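Local atomic coordinates of Plm1 (Streptomyces sp. HK803, PDB entry 4HXY), a protein that probably uses bound NADPH to reduce a beta-keto group of the growing polyketide in the first module of phoslactomycin biosynthesis. Residues A[311-316]-A[352-357]; A[187-192]-A[268-273]; A[101-106]-A[346-351]; A[182-187]-A[397-402]. All blocks are in the same frame, centred on the assembly; numbering follows the deposited sequence. Where two conformers were deposited one is given.

Interaction 1 of 4, residues A[311-316]-A[352-357]; sequences LPDLDD and QGKRAV
Arg355 has the largest share of this contact. Its CB leaves the backbone pointing at 311-316 and lies 3.8 Å from Asp315 O. CG is anti to the carbonyl carbon and skirts the same oxygen. CD comes closer, 3.1 Å from Asp315 O. The chain then bends at chi3 (63°), which turns the guanidinium toward Asp316. NE gives a weak bond to Asp315 O, with an N-H...O angle of 130°. NE also reaches OD1 of Asp316 at 3.1 Å, from above the carboxylate plane. Arg355 NH1 meets Asp316 OD1 at 2.8 Å, on the syn lone pair of that oxygen. The salt bridge is therefore side-on, with two nitrogens on one oxygen. OD1 lies near the guanidinium plane, yet the two flat groups are turned 75° apart. NH1 has a second partner, Ile399 O, which helps fix the rotation of the group.

At the other end, Lys354 runs extended and bends at chi4. Its NZ donates to Pro312 O at 2.7 Å, from above the carbonyl plane. Asp313 OD1 is 4.4 Å from Lys354 NZ, too far for a salt bridge, but would probably add mild attraction. One water lies within hydrogen-bonding distance of both Leu314 O and Arg355 O; another donates to Leu314 O and accepts from Arg355 N.

Gly353, at positive phi, is the C-prime residue of the Schellman motif that ends helix 333-351. The contact joins two surface loops of the Rossmann-type domain. One runs from helix 290-310 into strand 316-322, the other from helix 333-351 into strand 357-361, and these strands pair in parallel.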
loop_
_atom_site.group_PDB
_atom_site.type_symbol
_atom_site.label_atom_id
_atom_site.label_comp_id
_atom_site.label_asym_id
_atom_site.label_seq_id
_atom_site.Cartn_x
_atom_site.Cartn_y
_atom_site.Cartn_z
ATOM N N LEU A 311 1.769 -19.176 7.812
ATOM C CA LEU A 311 1.198 -18.969 9.147
ATOM C C LEU A 311 -0.305 -18.711 9.077
ATOM O O LEU A 311 -0.760 -17.596 9.311
ATOM C CB LEU A 311 1.898 -17.793 9.813
ATOM C CG LEU A 311 3.355 -18.053 10.165
ATOM C CD1 LEU A 311 4.050 -16.789 10.589
ATOM C CD2 LEU A 311 3.427 -19.123 11.280
ATOM N N PRO A 312 -1.095 -19.734 8.729
ATOM C CA PRO A 312 -2.560 -19.584 8.633
ATOM C C PRO A 312 -3.295 -19.372 9.949
ATOM O O PRO A 312 -4.433 -18.894 9.919
ATOM C CB PRO A 312 -3.007 -20.925 8.037
ATOM C CG PRO A 312 -1.941 -21.892 8.437
ATOM C CD PRO A 312 -0.657 -21.098 8.378
ATOM N N ASP A 313 -2.663 -19.729 11.070
ATOM C CA ASP A 313 -3.288 -19.698 12.386
ATOM C C ASP A 313 -2.482 -18.759 13.288
ATOM O O ASP A 313 -1.466 -19.160 13.859
ATOM C CB ASP A 313 -3.320 -21.113 12.994
ATOM C CG ASP A 313 -3.957 -22.143 12.066
ATOM O OD1 ASP A 313 -4.988 -21.810 11.443
ATOM O OD2 ASP A 313 -3.418 -23.277 11.942
ATOM N N LEU A 314 -2.884 -17.500 13.357
ATOM C CA LEU A 314 -2.215 -16.516 14.220
ATOM C C LEU A 314 -3.246 -15.752 15.021
ATOM O O LEU A 314 -4.377 -15.547 14.553
ATOM C CB LEU A 314 -1.429 -15.499 13.396
ATOM C CG LEU A 314 -0.283 -16.032 12.548
ATOM C CD1 LEU A 314 0.212 -14.955 11.563
ATOM C CD2 LEU A 314 0.832 -16.522 13.467
ATOM N N ASP A 315 -2.838 -15.308 16.205
ATOM C CA ASP A 315 -3.610 -14.392 17.034
ATOM C C ASP A 315 -3.688 -13.005 16.390
ATOM O O ASP A 315 -4.693 -12.296 16.547
ATOM C CB ASP A 315 -2.970 -14.225 18.423
ATOM C CG ASP A 315 -3.026 -15.501 19.277
ATOM O OD1 ASP A 315 -3.877 -16.358 19.008
ATOM O OD2 ASP A 315 -2.225 -15.621 20.231
ATOM N N ASP A 316 -2.585 -12.601 15.751
ATOM C CA ASP A 316 -2.459 -11.302 15.111
ATOM C C ASP A 316 -1.464 -11.338 13.963
ATOM O O ASP A 316 -0.456 -12.044 14.025
ATOM C CB ASP A 316 -2.032 -10.237 16.132
ATOM C CG ASP A 316 -3.190 -9.735 16.939
ATOM O OD1 ASP A 316 -4.177 -9.246 16.328
ATOM O OD2 ASP A 316 -3.124 -9.855 18.185
ATOM N N GLN A 352 -10.757 -14.330 4.467
ATOM C CA GLN A 352 -10.501 -15.747 4.712
ATOM C C GLN A 352 -10.750 -16.114 6.185
ATOM O O GLN A 352 -10.424 -17.208 6.618
ATOM C CB GLN A 352 -9.070 -16.096 4.255
ATOM C CG GLN A 352 -8.865 -15.903 2.765
ATOM C CD GLN A 352 -7.411 -16.019 2.292
ATOM O OE1 GLN A 352 -6.472 -15.999 3.082
ATOM N NE2 GLN A 352 -7.230 -16.101 0.968
ATOM N N GLY A 353 -11.294 -15.189 6.962
ATOM C CA GLY A 353 -11.683 -15.475 8.330
ATOM C C GLY A 353 -10.527 -15.403 9.308
ATOM O O GLY A 353 -10.616 -15.932 10.424
ATOM N N LYS A 354 -9.452 -14.723 8.914
ATOM C CA LYS A 354 -8.254 -14.628 9.743
ATOM C C LYS A 354 -8.025 -13.193 10.207
ATOM O O LYS A 354 -8.428 -12.253 9.529
ATOM C CB LYS A 354 -7.051 -15.101 8.960
ATOM C CG LYS A 354 -7.100 -16.578 8.538
ATOM C CD LYS A 354 -5.915 -16.922 7.666
ATOM C CE LYS A 354 -6.028 -18.320 7.057
ATOM N NZ LYS A 354 -6.346 -19.374 8.076
ATOM N N ARG A 355 -7.401 -13.026 11.364
ATOM C CA ARG A 355 -7.078 -11.689 11.859
ATOM C C ARG A 355 -5.953 -11.061 11.045
ATOM O O ARG A 355 -5.008 -11.741 10.660
ATOM C CB ARG A 355 -6.713 -11.720 13.352
ATOM C CG ARG A 355 -7.973 -11.750 14.242
ATOM C CD ARG A 355 -7.657 -11.780 15.702
ATOM N NE ARG A 355 -6.959 -10.580 16.136
ATOM C CZ ARG A 355 -7.535 -9.427 16.459
ATOM N NH1 ARG A 355 -6.768 -8.413 16.858
ATOM N NH2 ARG A 355 -8.854 -9.272 16.392
ATOM N N ALA A 356 -6.105 -9.769 10.747
ATOM C CA ALA A 356 -5.064 -8.996 10.061
ATOM C C ALA A 356 -5.367 -7.525 10.139
ATOM O O ALA A 356 -6.519 -7.123 10.042
ATOM C CB ALA A 356 -4.926 -9.404 8.595
ATOM N N VAL A 357 -4.339 -6.712 10.356
ATOM C CA VAL A 357 -4.447 -5.274 10.204
ATOM C C VAL A 357 -3.215 -4.721 9.507
ATOM O O VAL A 357 -2.095 -5.152 9.788
ATOM C CB VAL A 357 -4.673 -4.556 11.528
ATOM C CG1 VAL A 357 -3.499 -4.790 12.541
ATOM C CG2 VAL A 357 -4.978 -3.029 11.265
HETATM O O HOH W 1 -4.269 -14.103 11.755
HETATM O O HOH W 2 -6.981 -15.173 13.344
#

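Interaction 2 of 4, residues A[187-192]-A[268-273]; sequences KGTVLI and APVRTV
Two short backbone bonds tie these parallel strands together. Arg271 N donates to Thr189 O at 2.9 Å, and Leu191 N donates to Thr272 O at 2.9 Å. Both are nearly straight, and both donors lie in the carbonyl plane. Thr272 N adds a weak bond to Thr189 O, so that oxygen takes two amides. This is the mark of a beta bulge: the register slips by one residue between Thr189 and Val190.

Thr189 points at the other segment. Its OG1 lies beside its own backbone N and donates to Ala268 O at 2.8 Å, from above the carbonyl plane. The methyl CG2 lies along Val270. A valine here would remove the hydroxyl donor and would probably loosen the hold on the loop at Ala268 that leads into strand 270-275.

Further out, Val190 CG1 and Thr272 CG2 sit side by side on one face, 4.2 Å apart. On the other face, Leu191 CB packs on Val270 CG1 at 4.0 Å. A water joins Lys187 O to Thr272 OG1. The Arg271 chain bends away at chi2 and chi3, and its guanidinium forms a salt bridge with Asp315.

In the Rossmann-type sheet, strand 189-193 lies between strands 215-220 and 270-275. Helix 290-310 covers the Leu191 face through Leu307, and helix 198-210 packs against Ile192.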
loop_
_atom_site.group_PDB
_atom_site.type_symbol
_atom_site.label_atom_id
_atom_site.label_comp_id
_atom_site.label_asym_id
_atom_site.label_seq_id
_atom_site.Cartn_x
_atom_site.Cartn_y
_atom_site.Cartn_z
ATOM N N LYS A 187 0.811 -13.135 23.036
ATOM C CA LYS A 187 1.223 -14.333 23.788
ATOM C C LYS A 187 2.087 -15.255 22.951
ATOM O O LYS A 187 2.095 -15.187 21.704
ATOM C CB LYS A 187 -0.032 -15.080 24.262
ATOM C CG LYS A 187 -0.839 -14.251 25.266
ATOM C CD LYS A 187 -2.216 -14.793 25.492
ATOM C CE LYS A 187 -3.054 -13.783 26.242
ATOM N NZ LYS A 187 -3.372 -12.555 25.454
ATOM N N GLY A 188 2.817 -16.140 23.631
ATOM C CA GLY A 188 3.607 -17.140 22.933
ATOM C C GLY A 188 4.795 -16.516 22.241
ATOM O O GLY A 188 5.462 -15.649 22.815
ATOM N N THR A 189 5.037 -16.958 21.003
ATOM C CA THR A 189 6.152 -16.466 20.194
ATOM C C THR A 189 5.699 -15.322 19.285
ATOM O O THR A 189 4.756 -15.486 18.491
ATOM C CB THR A 189 6.737 -17.599 19.365
ATOM O OG1 THR A 189 7.254 -18.594 20.272
ATOM C CG2 THR A 189 7.851 -17.120 18.465
ATOM N N VAL A 190 6.377 -14.183 19.428
ATOM C CA VAL A 190 6.108 -12.977 18.648
ATOM C C VAL A 190 7.264 -12.825 17.669
ATOM O O VAL A 190 8.424 -12.751 18.089
ATOM C CB VAL A 190 6.014 -11.750 19.562
ATOM C CG1 VAL A 190 5.721 -10.484 18.765
ATOM C CG2 VAL A 190 4.910 -11.954 20.589
ATOM N N LEU A 191 6.945 -12.820 16.374
ATOM C CA LEU A 191 7.935 -12.681 15.308
ATOM C C LEU A 191 7.837 -11.271 14.729
ATOM O O LEU A 191 6.800 -10.885 14.219
ATOM C CB LEU A 191 7.696 -13.734 14.226
ATOM C CG LEU A 191 8.566 -13.660 12.971
ATOM C CD1 LEU A 191 10.024 -13.920 13.362
ATOM C CD2 LEU A 191 8.060 -14.656 11.923
ATOM N N ILE A 192 8.928 -10.522 14.798
ATOM C CA ILE A 192 8.952 -9.161 14.307
ATOM C C ILE A 192 9.943 -9.095 13.144
ATOM O O ILE A 192 11.155 -9.159 13.344
ATOM C CB ILE A 192 9.308 -8.150 15.415
ATOM C CG1 ILE A 192 8.356 -8.283 16.616
ATOM C CG2 ILE A 192 9.299 -6.724 14.846
ATOM C CD1 ILE A 192 8.752 -7.456 17.852
ATOM N N ALA A 268 6.469 -23.965 20.771
ATOM C CA ALA A 268 6.449 -22.497 20.875
ATOM C C ALA A 268 6.150 -21.889 19.509
ATOM O O ALA A 268 6.920 -21.074 19.008
ATOM C CB ALA A 268 7.778 -21.961 21.421
ATOM N N PRO A 269 5.031 -22.291 18.901
ATOM C CA PRO A 269 4.710 -21.818 17.545
ATOM C C PRO A 269 4.511 -20.298 17.493
ATOM O O PRO A 269 4.065 -19.705 18.471
ATOM C CB PRO A 269 3.407 -22.553 17.223
ATOM C CG PRO A 269 2.794 -22.823 18.550
ATOM C CD PRO A 269 3.933 -23.105 19.460
ATOM N N VAL A 270 4.881 -19.684 16.367
ATOM C CA VAL A 270 4.607 -18.269 16.119
ATOM C C VAL A 270 3.118 -18.055 16.274
ATOM O O VAL A 270 2.329 -18.768 15.647
ATOM C CB VAL A 270 5.065 -17.814 14.697
ATOM C CG1 VAL A 270 4.617 -16.357 14.412
ATOM C CG2 VAL A 270 6.569 -17.975 14.550
ATOM N N ARG A 271 2.751 -17.101 17.137
ATOM C CA ARG A 271 1.354 -16.705 17.368
ATOM C C ARG A 271 1.031 -15.289 16.894
ATOM O O ARG A 271 -0.115 -14.998 16.606
ATOM C CB ARG A 271 0.991 -16.832 18.859
ATOM C CG ARG A 271 1.200 -18.239 19.447
ATOM C CD ARG A 271 0.425 -19.285 18.675
ATOM N NE ARG A 271 -1.013 -18.992 18.688
ATOM C CZ ARG A 271 -1.848 -19.189 17.668
ATOM N NH1 ARG A 271 -1.416 -19.673 16.504
ATOM N NH2 ARG A 271 -3.129 -18.883 17.812
ATOM N N THR A 272 2.039 -14.419 16.815
ATOM C CA THR A 272 1.860 -13.039 16.344
ATOM C C THR A 272 2.980 -12.717 15.375
ATOM O O THR A 272 4.142 -13.084 15.599
ATOM C CB THR A 272 1.851 -12.018 17.504
ATOM O OG1 THR A 272 0.650 -12.162 18.268
ATOM C CG2 THR A 272 1.956 -10.559 16.996
ATOM N N VAL A 273 2.614 -12.050 14.287
ATOM C CA VAL A 273 3.583 -11.489 13.365
ATOM C C VAL A 273 3.401 -9.984 13.293
ATOM O O VAL A 273 2.286 -9.499 13.116
ATOM C CB VAL A 273 3.391 -12.047 11.964
ATOM C CG1 VAL A 273 4.253 -11.260 10.977
ATOM C CG2 VAL A 273 3.733 -13.536 11.938
HETATM O O HOH W 3 0.249 -13.921 20.198
HETATM O O HOH W 4 3.656 -19.971 21.102
#

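Interaction 3 of 4, residues A[101-106]-A[346-351]; sequences PAADVR and ARRRRE
Ala103 points its methyl at helix 346-351 and is buried by it. Ala103 CB lies 3.6 Å from Arg347 NH1 and 3.9 Å from Arg348 CB, so it sits against two successive arginines. The backbone N of Ala103 donates to Glu351 OE1 at 3.0 Å. This bond is almost straight (170°) and uses the syn lone pair of the carboxylate. Beyond CG the Glu351 chain is extended, which carries OE1 across to the amide. Its other oxygen, OE2, takes a water that also donates to Pro101 O.

The segment 101-106 leads into helix 105-120, with Asp104 at the N-cap and its OD1 bonded to Ala107 N. The contact therefore sets this helix start beside the last turns of helix 333-351, which belongs to the Rossmann-type ketoreductase domain.

Arg348 leaves its helix with CG anti to the backbone N (chi1 -169°). It bends at chi3 and crosses Val105 at about a right angle. Val105 CG2 lies over one face of the guanidinium, 3.8 Å from Arg348 NH1. A water at the guanidinium edge accepts from both Arg348 NH1 and Val105 N. Arg348 NH2 is held by a salt bridge to Asp308.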
loop_
_atom_site.group_PDB
_atom_site.type_symbol
_atom_site.label_atom_id
_atom_site.label_comp_id
_atom_site.label_asym_id
_atom_site.label_seq_id
_atom_site.Cartn_x
_atom_site.Cartn_y
_atom_site.Cartn_z
ATOM N N PRO A 101 -15.625 -7.574 -5.133
ATOM C CA PRO A 101 -14.923 -8.829 -5.272
ATOM C C PRO A 101 -13.900 -9.052 -4.160
ATOM O O PRO A 101 -13.615 -8.143 -3.368
ATOM C CB PRO A 101 -14.207 -8.676 -6.609
ATOM C CG PRO A 101 -13.968 -7.221 -6.737
ATOM C CD PRO A 101 -15.176 -6.583 -6.137
ATOM N N ALA A 102 -13.358 -10.262 -4.121
ATOM C CA ALA A 102 -12.295 -10.601 -3.185
ATOM C C ALA A 102 -11.018 -9.846 -3.565
ATOM O O ALA A 102 -10.768 -9.599 -4.745
ATOM C CB ALA A 102 -12.048 -12.093 -3.194
ATOM N N ALA A 103 -10.208 -9.508 -2.569
ATOM C CA ALA A 103 -8.996 -8.698 -2.780
ATOM C C ALA A 103 -7.968 -9.403 -3.667
ATOM O O ALA A 103 -7.727 -10.632 -3.517
ATOM C CB ALA A 103 -8.372 -8.316 -1.426
ATOM N N ASP A 104 -7.394 -8.650 -4.616
ATOM C CA ASP A 104 -6.286 -9.114 -5.443
ATOM C C ASP A 104 -5.092 -8.280 -4.995
ATOM O O ASP A 104 -5.061 -7.068 -5.225
ATOM C CB ASP A 104 -6.593 -8.890 -6.933
ATOM C CG ASP A 104 -5.466 -9.310 -7.870
ATOM O OD1 ASP A 104 -4.274 -9.308 -7.509
ATOM O OD2 ASP A 104 -5.790 -9.605 -9.047
ATOM N N VAL A 105 -4.139 -8.925 -4.324
ATOM C CA VAL A 105 -3.018 -8.207 -3.717
ATOM C C VAL A 105 -2.182 -7.522 -4.790
ATOM O O VAL A 105 -1.824 -6.352 -4.661
ATOM C CB VAL A 105 -2.173 -9.161 -2.843
ATOM C CG1 VAL A 105 -0.811 -8.545 -2.459
ATOM C CG2 VAL A 105 -2.983 -9.576 -1.617
ATOM N N ARG A 106 -1.878 -8.238 -5.863
ATOM C CA ARG A 106 -1.016 -7.665 -6.898
ATOM C C ARG A 106 -1.687 -6.518 -7.664
ATOM O O ARG A 106 -1.038 -5.537 -8.015
ATOM C CB ARG A 106 -0.498 -8.761 -7.811
ATOM C CG ARG A 106 0.433 -9.681 -7.023
ATOM C CD ARG A 106 1.167 -10.652 -7.894
ATOM N NE ARG A 106 1.838 -11.695 -7.113
ATOM C CZ ARG A 106 2.960 -11.546 -6.397
ATOM N NH1 ARG A 106 3.459 -12.593 -5.754
ATOM N NH2 ARG A 106 3.597 -10.379 -6.311
ATOM N N ALA A 346 -4.095 -7.500 3.949
ATOM C CA ALA A 346 -4.850 -7.537 5.194
ATOM C C ALA A 346 -6.328 -7.780 4.905
ATOM O O ALA A 346 -6.970 -8.564 5.602
ATOM C CB ALA A 346 -4.645 -6.283 6.032
ATOM N N ARG A 347 -6.876 -7.096 3.898
ATOM C CA ARG A 347 -8.284 -7.307 3.519
ATOM C C ARG A 347 -8.523 -8.757 3.096
ATOM O O ARG A 347 -9.523 -9.369 3.475
ATOM C CB ARG A 347 -8.700 -6.356 2.394
ATOM C CG ARG A 347 -8.791 -4.922 2.816
ATOM C CD ARG A 347 -9.497 -4.024 1.801
ATOM N NE ARG A 347 -8.680 -3.772 0.617
ATOM C CZ ARG A 347 -8.874 -4.304 -0.590
ATOM N NH1 ARG A 347 -9.898 -5.137 -0.833
ATOM N NH2 ARG A 347 -8.037 -3.978 -1.573
ATOM N N ARG A 348 -7.600 -9.285 2.313
ATOM C CA ARG A 348 -7.706 -10.641 1.783
ATOM C C ARG A 348 -7.724 -11.657 2.917
ATOM O O ARG A 348 -8.556 -12.578 2.941
ATOM C CB ARG A 348 -6.576 -10.942 0.801
ATOM C CG ARG A 348 -6.771 -12.213 0.012
ATOM C CD ARG A 348 -5.580 -12.514 -0.864
ATOM N NE ARG A 348 -4.471 -13.105 -0.114
ATOM C CZ ARG A 348 -3.327 -13.509 -0.652
ATOM N NH1 ARG A 348 -3.099 -13.363 -1.950
ATOM N NH2 ARG A 348 -2.405 -14.079 0.112
ATOM N N ARG A 349 -6.846 -11.454 3.890
ATOM C CA ARG A 349 -6.725 -12.392 5.001
ATOM C C ARG A 349 -7.990 -12.367 5.864
ATOM O O ARG A 349 -8.488 -13.419 6.287
ATOM C CB ARG A 349 -5.447 -12.061 5.816
ATOM C CG ARG A 349 -5.168 -12.994 6.960
ATOM C CD ARG A 349 -3.734 -12.806 7.514
ATOM N NE ARG A 349 -3.508 -13.650 8.679
ATOM C CZ ARG A 349 -2.898 -14.824 8.677
ATOM N NH1 ARG A 349 -2.392 -15.315 7.562
ATOM N NH2 ARG A 349 -2.784 -15.494 9.819
ATOM N N ARG A 350 -8.535 -11.175 6.117
ATOM C CA ARG A 350 -9.803 -11.065 6.848
ATOM C C ARG A 350 -10.975 -11.734 6.118
ATOM O O ARG A 350 -11.835 -12.338 6.780
ATOM C CB ARG A 350 -10.135 -9.625 7.182
ATOM C CG ARG A 350 -9.193 -9.028 8.199
ATOM C CD ARG A 350 -9.725 -7.731 8.800
ATOM N NE ARG A 350 -9.994 -6.702 7.802
ATOM C CZ ARG A 350 -9.109 -5.792 7.376
ATOM N NH1 ARG A 350 -7.868 -5.747 7.866
ATOM N NH2 ARG A 350 -9.461 -4.903 6.451
ATOM N N GLU A 351 -10.971 -11.681 4.793
ATOM C CA GLU A 351 -12.002 -12.331 3.962
ATOM C C GLU A 351 -11.943 -13.848 4.134
ATOM O O GLU A 351 -12.960 -14.547 3.997
ATOM C CB GLU A 351 -11.833 -11.952 2.473
ATOM C CG GLU A 351 -12.230 -10.531 2.208
ATOM C CD GLU A 351 -11.893 -10.005 0.802
ATOM O OE1 GLU A 351 -11.111 -10.620 0.034
ATOM O OE2 GLU A 351 -12.425 -8.921 0.480
HETATM O O HOH W 5 -12.101 -7.146 -1.150
HETATM O O HOH W 6 -7.347 -5.590 -3.605
HETATM O O HOH W 7 -4.485 -11.898 -4.104
#

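Interaction 4 of 4, residues A[182-187]-A[397-402]; sequences GTWTPK and QAIMSD
The Trp184 indole is sandwiched between two aliphatic groups. Ile399 CD1 sits over the centre of one face, 3.7 Å from the centroid of the six-membered ring. It stands only 10° off the ring normal, a CH-pi contact. Pro186 CD lies over the opposite face. Ile399 CG2 lies over the same face of the indole as CD1, at the pyrrole end, 3.5 Å from Trp184 NE1. Met400 SD comes to the ring edge, 3.9 Å from CD1 of Trp184, which makes a Met-aromatic contact.

The torsions set this up. Trp184 CG is anti to the backbone N (chi1 -174°). Met400 bends at chi2 and chi3, so its side chain curls along the backbone of 182-184. Its CG lies 3.8 Å from Gly182 O, and its CE reaches Thr183 O at 3.5 Å. A water accepts from Gly182 N and gives a weak bond to Met400 O.

Trp184 N is held by Glu396, and Trp184 NE1 gives a weak hydrogen bond to Asp316 OD2. An alanine here would remove the whole indole and would probably leave Ile399 and Pro186 without the surface they both pack on.

CH-pi and Met-aromatic contacts thus join the linker before strand 189-193 to the end of helix 388-400 in the Rossmann-type fold, beside Thr272 and Val274 of strand 270-275 and Val207 of helix 198-210.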
loop_
_atom_site.group_PDB
_atom_site.type_symbol
_atom_site.label_atom_id
_atom_site.label_comp_id
_atom_site.label_asym_id
_atom_site.label_seq_id
_atom_site.Cartn_x
_atom_site.Cartn_y
_atom_site.Cartn_z
ATOM N N GLY A 182 -8.702 -1.964 24.943
ATOM C CA GLY A 182 -7.860 -2.540 25.980
ATOM C C GLY A 182 -6.408 -2.626 25.533
ATOM O O GLY A 182 -6.028 -2.138 24.461
ATOM N N THR A 183 -5.600 -3.248 26.383
ATOM C CA THR A 183 -4.157 -3.349 26.207
ATOM C C THR A 183 -3.793 -4.510 25.284
ATOM O O THR A 183 -4.347 -5.579 25.421
ATOM C CB THR A 183 -3.523 -3.615 27.592
ATOM O OG1 THR A 183 -3.822 -2.502 28.450
ATOM C CG2 THR A 183 -2.016 -3.787 27.494
ATOM N N TRP A 184 -2.851 -4.305 24.362
ATOM C CA TRP A 184 -2.354 -5.382 23.513
ATOM C C TRP A 184 -1.431 -6.287 24.329
ATOM O O TRP A 184 -0.435 -5.814 24.864
ATOM C CB TRP A 184 -1.604 -4.806 22.300
ATOM C CG TRP A 184 -1.198 -5.845 21.304
ATOM C CD1 TRP A 184 -1.927 -6.927 20.886
ATOM C CD2 TRP A 184 0.041 -5.901 20.606
ATOM N NE1 TRP A 184 -1.201 -7.648 19.949
ATOM C CE2 TRP A 184 -0.001 -7.025 19.761
ATOM C CE3 TRP A 184 1.181 -5.094 20.606
ATOM C CZ2 TRP A 184 1.070 -7.372 18.932
ATOM C CZ3 TRP A 184 2.251 -5.454 19.781
ATOM C CH2 TRP A 184 2.175 -6.573 18.970
ATOM N N THR A 185 -1.773 -7.570 24.412
ATOM C CA THR A 185 -1.026 -8.534 25.243
ATOM C C THR A 185 -0.721 -9.781 24.427
ATOM O O THR A 185 -1.264 -10.857 24.676
ATOM C CB THR A 185 -1.796 -8.892 26.526
ATOM O OG1 THR A 185 -3.083 -9.420 26.189
ATOM C CG2 THR A 185 -1.945 -7.686 27.446
ATOM N N PRO A 186 0.173 -9.646 23.431
ATOM C CA PRO A 186 0.501 -10.791 22.597
ATOM C C PRO A 186 1.160 -11.913 23.385
ATOM O O PRO A 186 1.978 -11.649 24.276
ATOM C CB PRO A 186 1.512 -10.217 21.600
ATOM C CG PRO A 186 2.084 -9.049 22.260
ATOM C CD PRO A 186 0.995 -8.471 23.093
ATOM N N LYS A 187 0.811 -13.135 23.036
ATOM C CA LYS A 187 1.223 -14.333 23.788
ATOM C C LYS A 187 2.087 -15.255 22.951
ATOM O O LYS A 187 2.095 -15.187 21.704
ATOM C CB LYS A 187 -0.032 -15.080 24.262
ATOM C CG LYS A 187 -0.839 -14.251 25.266
ATOM C CD LYS A 187 -2.216 -14.793 25.492
ATOM C CE LYS A 187 -3.054 -13.783 26.242
ATOM N NZ LYS A 187 -3.372 -12.555 25.454
ATOM N N GLN A 397 -4.176 0.418 19.553
ATOM C CA GLN A 397 -5.556 0.736 19.200
ATOM C C GLN A 397 -5.977 0.069 17.883
ATOM O O GLN A 397 -7.076 -0.462 17.776
ATOM C CB GLN A 397 -5.742 2.249 19.104
ATOM C CG GLN A 397 -5.688 2.982 20.422
ATOM C CD GLN A 397 -5.710 4.488 20.232
ATOM O OE1 GLN A 397 -4.711 5.084 19.886
ATOM N NE2 GLN A 397 -6.884 5.099 20.404
ATOM N N ALA A 398 -5.084 0.077 16.893
ATOM C CA ALA A 398 -5.387 -0.532 15.609
ATOM C C ALA A 398 -5.557 -2.042 15.716
ATOM O O ALA A 398 -6.445 -2.639 15.095
ATOM C CB ALA A 398 -4.316 -0.173 14.569
ATOM N N ILE A 399 -4.691 -2.668 16.513
ATOM C CA ILE A 399 -4.701 -4.109 16.691
ATOM C C ILE A 399 -5.918 -4.535 17.490
ATOM O O ILE A 399 -6.563 -5.530 17.139
ATOM C CB ILE A 399 -3.389 -4.607 17.382
ATOM C CG1 ILE A 399 -2.180 -4.332 16.500
ATOM C CG2 ILE A 399 -3.485 -6.122 17.747
ATOM C CD1 ILE A 399 -0.848 -4.507 17.192
ATOM N N MET A 400 -6.225 -3.785 18.556
ATOM C CA MET A 400 -7.226 -4.191 19.537
ATOM C C MET A 400 -8.632 -3.697 19.188
ATOM O O MET A 400 -9.580 -3.944 19.934
ATOM C CB MET A 400 -6.827 -3.699 20.930
ATOM C CG MET A 400 -5.539 -4.366 21.484
ATOM S SD MET A 400 -5.682 -6.152 21.626
ATOM C CE MET A 400 -6.780 -6.348 23.038
ATOM N N SER A 401 -8.752 -3.002 18.066
ATOM C CA SER A 401 -10.028 -2.428 17.626
ATOM C C SER A 401 -11.143 -3.477 17.547
ATOM O O SER A 401 -10.927 -4.564 17.029
ATOM C CB SER A 401 -9.825 -1.773 16.252
ATOM O OG SER A 401 -11.019 -1.177 15.777
ATOM N N ASP A 402 -12.326 -3.141 18.057
ATOM C CA ASP A 402 -13.464 -4.085 18.068
ATOM C C ASP A 402 -14.012 -4.345 16.670
ATOM O O ASP A 402 -14.701 -5.346 16.446
ATOM C CB ASP A 402 -14.600 -3.648 19.018
ATOM C CG ASP A 402 -15.012 -2.189 18.856
ATOM O OD1 ASP A 402 -15.669 -1.657 19.799
ATOM O OD2 ASP A 402 -14.696 -1.564 17.817
HETATM O O HOH W 8 -9.976 -3.911 23.397
#

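Overall arrangement
Interaction 2 is strand pairing within the Rossmann-type sheet and rests mainly on backbone bonds. It is partly buried, with six of its eleven touching residues buried. Interaction 1 lies at the surface, where charged side chains and waters join the loops that enter two further strands. The two meet through the Arg271 to Asp315 salt bridge. Interaction 4 is chiefly apolar and partly buried. It shares Lys187 with interaction 2, and Trp184 packs on Thr272. Interactions 1 and 4 meet where Arg355 bonds to Ile399 O. Interaction 3, also partly buried, mixes one backbone-to-carboxylate bond with arginine packing. It uses the same helix that runs into 352-357, but does not touch interactions 2 or 4.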